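Local coordinates for RctB replication initiator protein (Vibrio cholerae, PDB 5UBE) that initiates replication of the second chromosome of Vibrio cholerae, probably by binding DNA at its origin, at residues Q83-A88 and G92-I97. Numbering follows the deposited sequence.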
loop_
_atom_site.group_PDB
_atom_site.type_symbol
_atom_site.label_atom_id
_atom_site.label_comp_id
_atom_site.label_asym_id
_atom_site.label_seq_id
_atom_site.Cartn_x
_atom_site.Cartn_y
_atom_site.Cartn_z
ATOM N N GLN A 83 6.316 8.420 4.637
ATOM C CA GLN A 83 6.705 9.551 3.797
ATOM C C GLN A 83 6.402 9.272 2.328
ATOM O O GLN A 83 5.725 10.061 1.658
ATOM C CB GLN A 83 8.194 9.858 3.983
ATOM C CG GLN A 83 8.726 10.998 3.091
ATOM C CD GLN A 83 10.254 11.034 3.045
ATOM O OE1 GLN A 83 10.926 10.777 4.045
ATOM N NE2 GLN A 83 10.803 11.329 1.877
ATOM N N ARG A 84 6.910 8.148 1.809
ATOM C CA ARG A 84 6.602 7.768 0.432
ATOM C C ARG A 84 5.100 7.607 0.232
ATOM O O ARG A 84 4.556 8.019 -0.799
ATOM C CB ARG A 84 7.343 6.484 0.067
ATOM C CG ARG A 84 8.846 6.663 -0.066
ATOM C CD ARG A 84 9.555 5.372 0.309
ATOM N NE ARG A 84 10.975 5.361 -0.048
ATOM C CZ ARG A 84 11.947 5.848 0.725
ATOM N NH1 ARG A 84 11.662 6.405 1.904
ATOM N NH2 ARG A 84 13.210 5.789 0.318
ATOM N N LEU A 85 4.399 7.079 1.237
ATOM C CA LEU A 85 2.962 6.884 1.080
ATOM C C LEU A 85 2.232 8.213 0.976
ATOM O O LEU A 85 1.341 8.357 0.132
ATOM C CB LEU A 85 2.390 6.038 2.218
ATOM C CG LEU A 85 0.866 5.816 2.153
ATOM C CD1 LEU A 85 0.418 4.989 0.942
ATOM C CD2 LEU A 85 0.350 5.189 3.431
ATOM N N ARG A 86 2.603 9.212 1.794
ATOM C CA ARG A 86 1.948 10.511 1.673
ATOM C C ARG A 86 2.181 11.118 0.292
ATOM O O ARG A 86 1.273 11.719 -0.293
ATOM C CB ARG A 86 2.438 11.477 2.750
ATOM C CG ARG A 86 1.982 11.177 4.166
ATOM C CD ARG A 86 2.346 12.349 5.106
ATOM N NE ARG A 86 3.757 12.737 4.998
ATOM C CZ ARG A 86 4.744 12.145 5.662
ATOM N NH1 ARG A 86 4.485 11.124 6.485
ATOM N NH2 ARG A 86 5.991 12.549 5.492
ATOM N N ALA A 87 3.398 10.982 -0.239
ATOM C CA ALA A 87 3.688 11.543 -1.554
ATOM C C ALA A 87 2.891 10.831 -2.639
ATOM O O ALA A 87 2.367 11.472 -3.553
ATOM C CB ALA A 87 5.192 11.458 -1.838
ATOM N N ALA A 88 2.780 9.503 -2.539
ATOM C CA ALA A 88 2.070 8.722 -3.546
ATOM C C ALA A 88 0.582 9.036 -3.543
ATOM O O ALA A 88 -0.055 9.072 -4.605
ATOM C CB ALA A 88 2.313 7.229 -3.299
ATOM N N GLY A 92 -2.003 10.802 -6.517
ATOM C CA GLY A 92 -3.225 10.140 -6.911
ATOM C C GLY A 92 -3.094 8.654 -7.181
ATOM O O GLY A 92 -3.980 8.090 -7.824
ATOM N N LEU A 93 -2.033 8.005 -6.684
ATOM C CA LEU A 93 -1.777 6.596 -6.978
ATOM C C LEU A 93 -2.671 5.658 -6.177
ATOM O O LEU A 93 -2.950 4.543 -6.629
ATOM C CB LEU A 93 -0.308 6.252 -6.703
ATOM C CG LEU A 93 0.712 7.090 -7.467
ATOM C CD1 LEU A 93 2.075 6.456 -7.375
ATOM C CD2 LEU A 93 0.291 7.239 -8.914
ATOM N N PHE A 94 -3.129 6.086 -5.005
ATOM C CA PHE A 94 -3.880 5.247 -4.088
ATOM C C PHE A 94 -5.188 5.909 -3.699
ATOM O O PHE A 94 -5.213 7.095 -3.353
ATOM C CB PHE A 94 -3.111 4.989 -2.782
ATOM C CG PHE A 94 -1.887 4.168 -2.939
ATOM C CD1 PHE A 94 -1.982 2.803 -3.177
ATOM C CD2 PHE A 94 -0.632 4.751 -2.793
ATOM C CE1 PHE A 94 -0.844 2.027 -3.293
ATOM C CE2 PHE A 94 0.510 3.987 -2.910
ATOM C CZ PHE A 94 0.408 2.626 -3.150
ATOM N N LYS A 95 -6.257 5.117 -3.697
ATOM C CA LYS A 95 -7.477 5.475 -2.989
ATOM C C LYS A 95 -7.353 5.042 -1.531
ATOM O O LYS A 95 -7.161 3.848 -1.241
ATOM C CB LYS A 95 -8.685 4.814 -3.636
ATOM C CG LYS A 95 -10.010 5.237 -3.037
ATOM C CD LYS A 95 -11.165 4.625 -3.812
ATOM C CE LYS A 95 -12.505 5.090 -3.269
ATOM N NZ LYS A 95 -13.629 4.316 -3.858
ATOM N N GLN A 96 -7.467 6.011 -0.622
ATOM C CA GLN A 96 -7.452 5.735 0.811
ATOM C C GLN A 96 -8.845 5.326 1.269
ATOM O O GLN A 96 -9.807 6.088 1.118
ATOM C CB GLN A 96 -6.975 6.951 1.595
ATOM C CG GLN A 96 -5.570 7.393 1.263
ATOM C CD GLN A 96 -4.989 8.278 2.351
ATOM O OE1 GLN A 96 -4.944 9.498 2.205
ATOM N NE2 GLN A 96 -4.545 7.664 3.458
ATOM N N ILE A 97 -8.942 4.133 1.843
ATOM C CA ILE A 97 -10.199 3.548 2.296
ATOM C C ILE A 97 -10.079 3.265 3.786
ATOM O O ILE A 97 -9.289 2.393 4.170
ATOM C CB ILE A 97 -10.499 2.252 1.532
ATOM C CG1 ILE A 97 -10.473 2.509 0.020
ATOM C CG2 ILE A 97 -11.819 1.639 1.999
ATOM C CD1 ILE A 97 -10.541 1.244 -0.823
#
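The carbonyl oxygen A88 O accepts two backbone N-H groups, which approach from opposite faces of its carbonyl plane. The straighter bond comes from L93 N, 3.1 Å from A88 O, with an angle of 165° at the hydrogen; that from G92 N to A88 O, at 3.2 Å, is bent to 136°. The six-to-one bond from L93 N to A88 O and the positive phi at G92, the C-prime residue, are marks of the Schellman motif that ends helix 78-91 and turns the chain into strand 94-100. The contact joins this helix to a strand that is outermost in the sheet of this chain, a layout consistent with the winged-helix form of the helix-turn-helix family. Beyond the turn, the side chains pack through carbon alone. A88 CB meets the rim of the F94 ring almost in the ring plane, 3.7 Å from F94 CE2. L85 swings its branch away from its own backbone nitrogen (chi1 178°), which carries CD1 to within 3.9 Å of F94 CD2, and the two side chains cross at about a right angle. L93 CD1 adds a looser touch, 4.2 Å from A88 CB. The F94 ring also meets those of F21 and F114 and touches L48 of helix 42-55, while the side chain of L93 packs on I44 of that helix.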